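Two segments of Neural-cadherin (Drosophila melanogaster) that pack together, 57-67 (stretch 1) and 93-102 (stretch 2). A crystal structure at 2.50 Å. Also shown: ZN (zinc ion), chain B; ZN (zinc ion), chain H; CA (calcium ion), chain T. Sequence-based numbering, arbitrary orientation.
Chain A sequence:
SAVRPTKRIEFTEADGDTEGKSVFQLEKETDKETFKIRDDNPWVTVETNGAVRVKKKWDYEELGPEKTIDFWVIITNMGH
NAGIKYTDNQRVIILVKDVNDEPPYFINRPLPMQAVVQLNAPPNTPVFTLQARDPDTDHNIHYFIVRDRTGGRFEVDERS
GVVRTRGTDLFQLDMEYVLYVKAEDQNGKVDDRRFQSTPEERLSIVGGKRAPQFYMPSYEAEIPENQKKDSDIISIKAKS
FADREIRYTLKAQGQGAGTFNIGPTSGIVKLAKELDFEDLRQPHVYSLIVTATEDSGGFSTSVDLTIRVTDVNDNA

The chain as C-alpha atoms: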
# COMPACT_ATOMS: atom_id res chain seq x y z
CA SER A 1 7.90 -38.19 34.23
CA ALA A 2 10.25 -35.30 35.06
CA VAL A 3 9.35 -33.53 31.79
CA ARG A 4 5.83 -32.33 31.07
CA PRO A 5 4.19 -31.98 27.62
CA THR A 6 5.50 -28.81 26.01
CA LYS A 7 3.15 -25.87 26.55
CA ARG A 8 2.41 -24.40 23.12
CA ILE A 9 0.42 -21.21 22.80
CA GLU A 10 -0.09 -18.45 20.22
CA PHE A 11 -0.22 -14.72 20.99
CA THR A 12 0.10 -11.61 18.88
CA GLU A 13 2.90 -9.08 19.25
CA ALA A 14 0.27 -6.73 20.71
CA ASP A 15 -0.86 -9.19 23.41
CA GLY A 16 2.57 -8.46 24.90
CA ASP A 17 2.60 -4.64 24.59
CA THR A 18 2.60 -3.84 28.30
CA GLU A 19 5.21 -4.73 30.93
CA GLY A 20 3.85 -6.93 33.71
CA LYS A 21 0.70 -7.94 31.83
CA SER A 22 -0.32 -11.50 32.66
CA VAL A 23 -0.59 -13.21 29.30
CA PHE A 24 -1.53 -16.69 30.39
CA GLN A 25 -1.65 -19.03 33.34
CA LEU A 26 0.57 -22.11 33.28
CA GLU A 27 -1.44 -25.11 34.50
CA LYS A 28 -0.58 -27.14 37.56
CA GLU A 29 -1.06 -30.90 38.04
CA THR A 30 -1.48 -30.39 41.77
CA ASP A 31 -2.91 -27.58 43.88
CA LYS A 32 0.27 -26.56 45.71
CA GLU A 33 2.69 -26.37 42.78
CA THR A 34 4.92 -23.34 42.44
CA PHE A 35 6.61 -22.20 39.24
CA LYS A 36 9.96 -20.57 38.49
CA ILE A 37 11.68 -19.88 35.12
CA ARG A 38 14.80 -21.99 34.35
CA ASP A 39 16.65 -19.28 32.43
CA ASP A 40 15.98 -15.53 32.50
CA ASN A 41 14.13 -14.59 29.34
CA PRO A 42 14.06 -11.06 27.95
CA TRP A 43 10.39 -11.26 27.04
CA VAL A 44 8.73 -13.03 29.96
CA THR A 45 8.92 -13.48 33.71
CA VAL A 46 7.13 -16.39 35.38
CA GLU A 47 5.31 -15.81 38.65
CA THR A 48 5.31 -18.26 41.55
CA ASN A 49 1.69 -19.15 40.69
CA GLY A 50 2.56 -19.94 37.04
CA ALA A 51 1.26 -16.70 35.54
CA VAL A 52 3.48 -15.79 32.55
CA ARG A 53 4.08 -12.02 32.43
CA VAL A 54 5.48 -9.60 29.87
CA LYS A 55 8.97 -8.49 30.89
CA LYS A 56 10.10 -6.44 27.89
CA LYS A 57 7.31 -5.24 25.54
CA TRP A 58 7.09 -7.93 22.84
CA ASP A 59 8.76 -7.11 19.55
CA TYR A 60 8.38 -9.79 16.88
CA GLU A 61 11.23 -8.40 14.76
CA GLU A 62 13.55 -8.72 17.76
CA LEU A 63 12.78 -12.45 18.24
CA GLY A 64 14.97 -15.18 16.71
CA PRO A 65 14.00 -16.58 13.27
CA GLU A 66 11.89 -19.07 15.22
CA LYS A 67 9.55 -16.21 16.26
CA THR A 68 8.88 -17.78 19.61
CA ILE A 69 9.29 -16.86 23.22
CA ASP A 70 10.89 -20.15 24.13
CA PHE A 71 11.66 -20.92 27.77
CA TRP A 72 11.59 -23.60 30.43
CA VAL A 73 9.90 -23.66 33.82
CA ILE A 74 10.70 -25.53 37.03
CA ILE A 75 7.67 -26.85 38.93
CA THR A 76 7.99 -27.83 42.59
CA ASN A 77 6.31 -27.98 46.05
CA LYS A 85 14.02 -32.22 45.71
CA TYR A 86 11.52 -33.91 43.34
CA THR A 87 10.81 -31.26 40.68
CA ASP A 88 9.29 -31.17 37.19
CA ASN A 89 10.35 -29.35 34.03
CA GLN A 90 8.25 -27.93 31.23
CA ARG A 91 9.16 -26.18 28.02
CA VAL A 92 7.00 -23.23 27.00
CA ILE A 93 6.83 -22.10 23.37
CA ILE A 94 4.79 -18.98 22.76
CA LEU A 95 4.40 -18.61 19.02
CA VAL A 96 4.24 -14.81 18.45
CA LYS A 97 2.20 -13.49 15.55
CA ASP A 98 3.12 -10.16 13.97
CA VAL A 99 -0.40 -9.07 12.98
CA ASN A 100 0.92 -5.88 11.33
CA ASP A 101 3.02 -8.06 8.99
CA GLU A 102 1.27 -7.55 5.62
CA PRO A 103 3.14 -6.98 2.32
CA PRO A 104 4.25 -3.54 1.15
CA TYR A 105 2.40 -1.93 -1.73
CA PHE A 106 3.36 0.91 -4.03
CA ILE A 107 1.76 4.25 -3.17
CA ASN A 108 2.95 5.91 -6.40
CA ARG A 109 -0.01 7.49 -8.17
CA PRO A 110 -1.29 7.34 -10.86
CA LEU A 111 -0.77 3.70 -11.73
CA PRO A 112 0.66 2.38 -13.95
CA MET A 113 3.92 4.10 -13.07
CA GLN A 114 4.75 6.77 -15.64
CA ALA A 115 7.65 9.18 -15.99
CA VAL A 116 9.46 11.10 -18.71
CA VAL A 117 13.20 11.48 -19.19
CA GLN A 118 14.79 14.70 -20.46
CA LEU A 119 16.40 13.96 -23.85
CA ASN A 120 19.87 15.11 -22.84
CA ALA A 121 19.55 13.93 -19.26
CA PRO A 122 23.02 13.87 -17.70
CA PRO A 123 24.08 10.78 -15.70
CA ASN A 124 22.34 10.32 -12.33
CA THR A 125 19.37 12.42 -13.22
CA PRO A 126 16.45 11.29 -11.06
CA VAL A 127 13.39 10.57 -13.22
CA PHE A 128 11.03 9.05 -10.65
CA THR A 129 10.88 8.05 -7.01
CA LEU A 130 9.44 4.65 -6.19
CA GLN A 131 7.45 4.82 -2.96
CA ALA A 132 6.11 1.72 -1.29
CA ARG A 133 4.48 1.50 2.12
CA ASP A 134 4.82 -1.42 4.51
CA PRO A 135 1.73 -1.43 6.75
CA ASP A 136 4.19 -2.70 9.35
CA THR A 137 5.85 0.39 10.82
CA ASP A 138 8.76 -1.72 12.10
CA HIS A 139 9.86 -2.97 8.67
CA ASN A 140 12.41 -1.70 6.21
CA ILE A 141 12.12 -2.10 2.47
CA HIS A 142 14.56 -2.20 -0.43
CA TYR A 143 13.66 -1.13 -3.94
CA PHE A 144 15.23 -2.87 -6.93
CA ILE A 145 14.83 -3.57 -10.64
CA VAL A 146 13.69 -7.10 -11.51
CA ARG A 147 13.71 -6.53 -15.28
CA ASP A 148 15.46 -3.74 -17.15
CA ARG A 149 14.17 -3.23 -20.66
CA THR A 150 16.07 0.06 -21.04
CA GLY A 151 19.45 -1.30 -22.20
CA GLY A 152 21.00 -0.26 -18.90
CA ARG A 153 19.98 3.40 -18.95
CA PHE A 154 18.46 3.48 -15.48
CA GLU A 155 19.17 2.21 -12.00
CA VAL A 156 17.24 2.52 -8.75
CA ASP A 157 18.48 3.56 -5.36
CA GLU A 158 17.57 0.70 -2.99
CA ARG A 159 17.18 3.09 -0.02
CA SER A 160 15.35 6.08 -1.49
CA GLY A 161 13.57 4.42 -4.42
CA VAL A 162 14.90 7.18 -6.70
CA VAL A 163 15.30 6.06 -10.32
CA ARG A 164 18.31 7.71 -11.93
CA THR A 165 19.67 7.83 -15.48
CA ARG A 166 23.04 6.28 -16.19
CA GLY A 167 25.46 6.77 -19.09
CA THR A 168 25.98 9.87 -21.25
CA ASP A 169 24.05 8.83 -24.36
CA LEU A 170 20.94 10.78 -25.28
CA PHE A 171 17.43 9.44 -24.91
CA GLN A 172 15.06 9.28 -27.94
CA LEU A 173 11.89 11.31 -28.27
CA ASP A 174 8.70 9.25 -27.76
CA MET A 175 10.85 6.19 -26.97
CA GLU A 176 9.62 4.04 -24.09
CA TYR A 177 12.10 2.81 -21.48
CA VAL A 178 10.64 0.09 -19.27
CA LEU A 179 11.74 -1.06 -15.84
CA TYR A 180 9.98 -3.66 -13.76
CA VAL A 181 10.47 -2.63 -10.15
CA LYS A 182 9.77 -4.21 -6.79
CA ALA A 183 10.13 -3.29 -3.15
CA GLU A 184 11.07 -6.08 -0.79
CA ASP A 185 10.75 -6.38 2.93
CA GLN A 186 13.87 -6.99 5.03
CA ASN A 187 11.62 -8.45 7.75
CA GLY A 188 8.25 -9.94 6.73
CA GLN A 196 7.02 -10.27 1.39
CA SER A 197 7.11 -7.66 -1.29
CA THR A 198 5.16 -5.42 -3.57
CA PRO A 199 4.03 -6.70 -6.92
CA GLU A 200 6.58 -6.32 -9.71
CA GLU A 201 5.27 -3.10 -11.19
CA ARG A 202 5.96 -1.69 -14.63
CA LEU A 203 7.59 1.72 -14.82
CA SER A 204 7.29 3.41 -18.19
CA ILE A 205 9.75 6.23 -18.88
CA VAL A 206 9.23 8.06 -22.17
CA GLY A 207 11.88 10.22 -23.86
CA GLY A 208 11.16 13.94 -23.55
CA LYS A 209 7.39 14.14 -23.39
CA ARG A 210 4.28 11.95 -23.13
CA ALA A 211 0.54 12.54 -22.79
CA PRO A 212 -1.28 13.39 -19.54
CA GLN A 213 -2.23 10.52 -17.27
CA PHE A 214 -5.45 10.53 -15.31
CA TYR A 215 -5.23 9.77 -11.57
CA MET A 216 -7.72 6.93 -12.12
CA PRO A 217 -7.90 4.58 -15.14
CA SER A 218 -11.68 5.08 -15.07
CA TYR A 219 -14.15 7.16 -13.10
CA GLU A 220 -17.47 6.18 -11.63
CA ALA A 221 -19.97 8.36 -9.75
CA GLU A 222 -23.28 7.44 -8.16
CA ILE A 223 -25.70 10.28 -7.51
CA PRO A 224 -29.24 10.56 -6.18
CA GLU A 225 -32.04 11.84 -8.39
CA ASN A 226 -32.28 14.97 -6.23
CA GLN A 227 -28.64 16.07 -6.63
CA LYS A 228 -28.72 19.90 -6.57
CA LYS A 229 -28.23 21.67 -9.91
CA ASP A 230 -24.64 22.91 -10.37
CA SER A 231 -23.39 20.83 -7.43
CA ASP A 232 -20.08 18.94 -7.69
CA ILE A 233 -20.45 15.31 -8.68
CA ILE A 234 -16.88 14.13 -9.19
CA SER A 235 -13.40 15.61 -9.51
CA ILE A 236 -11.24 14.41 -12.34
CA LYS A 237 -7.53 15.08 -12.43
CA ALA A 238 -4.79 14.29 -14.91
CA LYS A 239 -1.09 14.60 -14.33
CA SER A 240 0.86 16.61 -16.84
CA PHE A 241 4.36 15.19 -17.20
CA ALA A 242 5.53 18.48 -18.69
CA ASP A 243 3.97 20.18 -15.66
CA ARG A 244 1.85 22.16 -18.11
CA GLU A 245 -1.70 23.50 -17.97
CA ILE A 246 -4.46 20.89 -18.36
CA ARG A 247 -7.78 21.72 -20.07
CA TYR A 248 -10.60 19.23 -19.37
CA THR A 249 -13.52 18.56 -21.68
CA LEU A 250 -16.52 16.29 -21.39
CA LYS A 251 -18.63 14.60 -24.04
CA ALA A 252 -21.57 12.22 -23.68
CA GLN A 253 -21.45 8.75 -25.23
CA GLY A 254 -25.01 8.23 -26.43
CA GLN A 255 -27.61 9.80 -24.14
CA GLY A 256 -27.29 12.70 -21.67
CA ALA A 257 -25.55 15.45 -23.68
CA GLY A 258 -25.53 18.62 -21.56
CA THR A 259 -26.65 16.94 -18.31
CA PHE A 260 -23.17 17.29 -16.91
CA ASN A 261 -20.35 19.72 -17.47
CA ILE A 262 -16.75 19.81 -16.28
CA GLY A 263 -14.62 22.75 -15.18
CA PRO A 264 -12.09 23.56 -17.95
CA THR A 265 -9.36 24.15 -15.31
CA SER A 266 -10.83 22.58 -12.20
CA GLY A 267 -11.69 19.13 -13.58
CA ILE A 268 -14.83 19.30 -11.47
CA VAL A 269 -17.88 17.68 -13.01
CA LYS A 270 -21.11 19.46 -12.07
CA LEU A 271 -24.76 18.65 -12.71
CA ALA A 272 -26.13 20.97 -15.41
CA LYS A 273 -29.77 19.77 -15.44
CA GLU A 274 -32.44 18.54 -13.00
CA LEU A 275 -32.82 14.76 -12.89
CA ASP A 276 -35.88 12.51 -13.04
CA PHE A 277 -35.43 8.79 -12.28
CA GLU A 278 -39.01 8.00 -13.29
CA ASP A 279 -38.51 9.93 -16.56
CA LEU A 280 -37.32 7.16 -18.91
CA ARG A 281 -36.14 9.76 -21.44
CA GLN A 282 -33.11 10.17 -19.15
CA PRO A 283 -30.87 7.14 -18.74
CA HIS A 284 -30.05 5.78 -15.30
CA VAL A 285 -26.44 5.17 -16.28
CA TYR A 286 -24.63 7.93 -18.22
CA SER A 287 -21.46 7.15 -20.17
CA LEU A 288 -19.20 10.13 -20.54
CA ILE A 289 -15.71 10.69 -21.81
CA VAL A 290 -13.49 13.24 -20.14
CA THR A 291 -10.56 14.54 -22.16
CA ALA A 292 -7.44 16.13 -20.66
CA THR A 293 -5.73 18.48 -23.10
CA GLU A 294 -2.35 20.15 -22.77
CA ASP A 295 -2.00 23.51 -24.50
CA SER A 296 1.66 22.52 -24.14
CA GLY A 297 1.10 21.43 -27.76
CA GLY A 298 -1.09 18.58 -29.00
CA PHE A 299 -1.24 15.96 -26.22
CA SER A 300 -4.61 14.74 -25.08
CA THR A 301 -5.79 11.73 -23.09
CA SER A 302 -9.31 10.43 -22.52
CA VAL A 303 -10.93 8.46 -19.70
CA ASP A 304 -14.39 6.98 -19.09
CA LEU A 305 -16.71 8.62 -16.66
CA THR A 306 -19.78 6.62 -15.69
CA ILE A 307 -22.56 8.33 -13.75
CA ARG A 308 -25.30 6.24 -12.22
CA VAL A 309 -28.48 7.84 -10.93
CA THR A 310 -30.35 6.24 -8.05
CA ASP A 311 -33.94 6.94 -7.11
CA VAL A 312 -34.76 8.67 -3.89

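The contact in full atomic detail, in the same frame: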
# COMPACT_ATOMS: atom_id res chain seq x y z
N LYS A 57 8.33 -5.39 26.58
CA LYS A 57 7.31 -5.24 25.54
C LYS A 57 7.68 -6.06 24.29
O LYS A 57 8.72 -5.84 23.67
CB LYS A 57 7.13 -3.75 25.21
CG LYS A 57 6.42 -3.41 23.90
CD LYS A 57 5.90 -1.96 23.92
CE LYS A 57 5.14 -1.61 22.63
NZ LYS A 57 4.26 -0.41 22.82
N TRP A 58 6.82 -7.01 23.95
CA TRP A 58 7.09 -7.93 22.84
C TRP A 58 7.34 -7.22 21.52
O TRP A 58 6.60 -6.31 21.13
CB TRP A 58 5.94 -8.93 22.70
CG TRP A 58 5.89 -9.87 23.85
CD1 TRP A 58 6.71 -9.87 24.95
CD2 TRP A 58 4.96 -10.94 24.05
NE1 TRP A 58 6.35 -10.88 25.80
CE2 TRP A 58 5.27 -11.54 25.28
CE3 TRP A 58 3.89 -11.44 23.30
CZ2 TRP A 58 4.55 -12.63 25.78
CZ3 TRP A 58 3.17 -12.52 23.80
CH2 TRP A 58 3.51 -13.10 25.03
N ASP A 59 8.39 -7.65 20.84
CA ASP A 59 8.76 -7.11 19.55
C ASP A 59 9.18 -8.27 18.65
O ASP A 59 10.27 -8.83 18.77
CB ASP A 59 9.87 -6.09 19.72
CG ASP A 59 10.23 -5.37 18.44
OD1 ASP A 59 9.64 -5.68 17.37
OD2 ASP A 59 11.10 -4.49 18.50
N TYR A 60 8.25 -8.65 17.78
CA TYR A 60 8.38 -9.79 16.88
C TYR A 60 9.68 -9.77 16.07
O TYR A 60 10.34 -10.80 15.90
CB TYR A 60 7.17 -9.81 15.95
CG TYR A 60 7.18 -10.87 14.89
CD1 TYR A 60 6.59 -12.11 15.11
CD2 TYR A 60 7.73 -10.61 13.63
CE1 TYR A 60 6.57 -13.07 14.13
CE2 TYR A 60 7.71 -11.57 12.64
CZ TYR A 60 7.13 -12.80 12.90
OH TYR A 60 7.13 -13.77 11.92
N GLU A 61 10.03 -8.59 15.56
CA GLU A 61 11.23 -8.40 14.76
C GLU A 61 12.49 -8.70 15.56
O GLU A 61 13.49 -9.13 14.99
CB GLU A 61 11.29 -6.96 14.22
CG GLU A 61 10.31 -6.65 13.08
CD GLU A 61 8.85 -6.56 13.53
OE1 GLU A 61 8.54 -6.69 14.73
OE2 GLU A 61 8.00 -6.33 12.67
N GLU A 62 12.42 -8.48 16.87
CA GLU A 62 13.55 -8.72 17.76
C GLU A 62 13.72 -10.18 18.21
O GLU A 62 14.75 -10.54 18.79
CB GLU A 62 13.52 -7.76 18.96
CG GLU A 62 14.10 -6.38 18.61
CD GLU A 62 13.98 -5.34 19.72
OE1 GLU A 62 14.01 -5.70 20.93
OE2 GLU A 62 13.86 -4.14 19.38
N LEU A 63 12.71 -11.02 17.94
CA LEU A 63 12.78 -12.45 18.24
C LEU A 63 13.66 -13.18 17.23
O LEU A 63 13.85 -12.69 16.09
CB LEU A 63 11.38 -13.08 18.23
CG LEU A 63 10.30 -12.47 19.13
CD1 LEU A 63 8.99 -13.19 18.96
CD2 LEU A 63 10.73 -12.50 20.58
N GLY A 64 14.19 -14.33 17.62
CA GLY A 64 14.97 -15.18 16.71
C GLY A 64 14.12 -15.60 15.52
O GLY A 64 12.90 -15.38 15.53
N PRO A 65 14.73 -16.21 14.49
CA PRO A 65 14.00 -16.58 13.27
C PRO A 65 12.90 -17.60 13.55
O PRO A 65 12.06 -17.88 12.69
CB PRO A 65 15.08 -17.19 12.37
CG PRO A 65 16.13 -17.68 13.32
CD PRO A 65 16.12 -16.73 14.49
N GLU A 66 12.90 -18.13 14.76
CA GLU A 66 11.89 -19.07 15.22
C GLU A 66 10.58 -18.34 15.49
O GLU A 66 9.49 -18.89 15.29
CB GLU A 66 12.40 -19.77 16.48
CG GLU A 66 11.75 -21.12 16.78
CD GLU A 66 12.09 -22.18 15.74
OE1 GLU A 66 13.09 -22.01 15.02
OE2 GLU A 66 11.35 -23.19 15.66
N LYS A 67 10.70 -17.08 15.95
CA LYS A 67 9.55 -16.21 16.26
C LYS A 67 8.75 -16.73 17.44
O LYS A 67 7.51 -16.72 17.46
CB LYS A 67 8.68 -15.96 15.02
CG LYS A 67 9.46 -15.29 13.89
CD LYS A 67 10.11 -13.99 14.35
CE LYS A 67 11.07 -13.43 13.33
NZ LYS A 67 11.74 -12.25 13.92
N ILE A 93 6.60 -22.72 24.67
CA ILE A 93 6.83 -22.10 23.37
C ILE A 93 5.64 -21.23 23.03
O ILE A 93 4.58 -21.74 22.67
CB ILE A 93 7.04 -23.15 22.23
CG1 ILE A 93 8.03 -24.25 22.65
CG2 ILE A 93 7.52 -22.47 20.95
CD1 ILE A 93 8.29 -25.31 21.56
N ILE A 94 5.81 -19.92 23.17
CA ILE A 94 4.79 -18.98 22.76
C ILE A 94 5.09 -18.60 21.33
O ILE A 94 6.05 -17.88 21.07
CB ILE A 94 4.80 -17.70 23.62
CG1 ILE A 94 4.57 -18.02 25.10
CG2 ILE A 94 3.77 -16.68 23.11
CD1 ILE A 94 5.01 -16.90 26.04
N LEU A 95 4.29 -19.08 20.39
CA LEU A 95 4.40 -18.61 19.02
C LEU A 95 3.83 -17.20 18.95
O LEU A 95 2.66 -17.01 19.27
CB LEU A 95 3.65 -19.54 18.06
CG LEU A 95 3.79 -19.16 16.58
CD1 LEU A 95 5.23 -19.34 16.09
CD2 LEU A 95 2.80 -19.93 15.71
N VAL A 96 4.65 -16.23 18.54
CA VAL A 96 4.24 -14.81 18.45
C VAL A 96 3.88 -14.45 17.02
O VAL A 96 4.65 -14.68 16.08
CB VAL A 96 5.34 -13.86 18.97
CG1 VAL A 96 4.93 -12.37 18.83
CG2 VAL A 96 5.70 -14.18 20.42
N LYS A 97 2.69 -13.90 16.85
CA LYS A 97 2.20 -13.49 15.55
C LYS A 97 2.33 -11.97 15.39
O LYS A 97 1.85 -11.20 16.23
CB LYS A 97 0.75 -13.94 15.36
CG LYS A 97 0.54 -15.05 14.31
CD LYS A 97 1.51 -16.24 14.44
CE LYS A 97 1.27 -17.30 13.35
NZ LYS A 97 1.31 -16.77 11.93
N ASP A 98 3.01 -11.57 14.33
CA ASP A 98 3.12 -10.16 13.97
C ASP A 98 1.91 -9.82 13.11
O ASP A 98 1.91 -10.09 11.90
CB ASP A 98 4.43 -9.94 13.20
CG ASP A 98 4.81 -8.49 13.11
OD1 ASP A 98 4.09 -7.64 13.66
OD2 ASP A 98 5.85 -8.20 12.47
N VAL A 99 0.87 -9.26 13.71
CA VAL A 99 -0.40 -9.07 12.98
C VAL A 99 -0.39 -7.83 12.06
O VAL A 99 -1.31 -7.61 11.28
CB VAL A 99 -1.66 -9.11 13.92
N ASN A 100 0.69 -7.04 12.17
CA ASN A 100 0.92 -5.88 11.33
C ASN A 100 1.65 -6.30 10.03
O ASN A 100 1.75 -5.53 9.06
CB ASN A 100 1.80 -4.86 12.07
CG ASN A 100 1.42 -4.70 13.56
OD1 ASN A 100 0.95 -5.63 14.23
ND2 ASN A 100 1.66 -3.50 14.09
N ASP A 101 2.14 -7.54 10.03
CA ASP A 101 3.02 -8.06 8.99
C ASP A 101 2.25 -8.41 7.71
O ASP A 101 1.96 -9.58 7.46
CB ASP A 101 3.77 -9.29 9.53
CG ASP A 101 5.02 -9.64 8.73
OD1 ASP A 101 5.23 -9.06 7.65
OD2 ASP A 101 5.79 -10.53 9.18
N GLU A 102 1.92 -7.40 6.92
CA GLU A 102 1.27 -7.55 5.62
C GLU A 102 2.15 -6.87 4.55
O GLU A 102 2.87 -5.91 4.86
CB GLU A 102 -0.13 -6.93 5.64
CG GLU A 102 -1.23 -7.80 6.28
CD GLU A 102 -2.34 -6.98 6.94
OE1 GLU A 102 -2.07 -5.80 7.28
OE2 GLU A 102 -3.48 -7.51 7.15
ZN ZN B . 6.10 -6.24 12.88
ZN ZN H . 10.93 -3.14 16.86
CA CA T . 7.26 -5.10 15.71
O HOH W 1 5.42 -5.40 14.01
O HOH W 2 9.56 -1.64 17.45
O HOH W 3 12.29 -3.97 16.05
O HOH W 4 6.54 -3.74 17.40

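What holds the apolar part of the contact together? Val 96 is the hub: its CA-to-CB bond points toward stretch 1, and three side chains gather round it. Its chi1 of 178° (t) sets where the two methyls lie. CG1 lies 4.1 Å from Tyr 60 CD1, while CG2 is 4.4 Å from Trp 58 CE3. Leu 63, in the m, t rotamer, adds a third contact, its CD1 3.7 Å from Val 96 CB. Trp 58, with chi1 at -68° (m), reaches further along the strand, where its CH2 lies 4.1 Å from Ile 94 CG2. That alternation is typical of a strand: the CA-to-CB bonds of Ile 94 and Val 96 point toward stretch 1 and that of Leu 95 points away, although its end comes nearer, Leu 95 CD1 lying 3.7 Å from Lys 67 O.

How is the Tyr 60 ring held? Its t rotamer and chi2 of 92° lay the ring beside the end of the strand. Asp 98 CB sits over one face, 3.4 Å from the centroid of the Tyr 60 ring and only 15° off the normal, a CH-pi contact. At the ring's edge, near its plane, Tyr 60 CE1 approaches Val 96 O to 3.2 Å, so an aromatic C-H edge meets a carbonyl oxygen.

Why can two carboxylates meet across the contact? Glu 61 OE2 and Asp 98 OD2 are 2.9 Å apart, yet they are not hydrogen-bonded; both bind the zinc ion of chain B. Zinc lies 1.9 Å from Glu 61 OE2 and 2.0 Å from Asp 98 OD2, with Asp 98 OD1 a longer ligand at 2.6 Å from the same ion. The positive charge offsets the repulsion between the acids. Although the CA-to-CB bond of Glu 61 points sideways, with chi1 of -73° (m) and chi2 of 72° (p), the end of the side chain comes nearer to stretch 2. Its other oxygen, OE1, binds calcium at 2.3 Å, so the carboxylate bridges two metals, and water 1 also binds both.

What does Lys 67 contribute if its side chain leads away? Its backbone does the joining: Val 96 N donates to Lys 67 O at 3.1 Å, nearly straight at 169°, the one hydrogen bond between the stretches. The residue closes a type I turn from Gly 64, and its phi/psi of 66/42 is left-handed. Meanwhile the m, m, t, t side chain curls back over its own stretch, where Lys 67 NZ donates to Tyr 60 O at 2.8 Å and to Leu 63 O at 3.1 Å, tying the turn to the 3-10 segment and the residue after it.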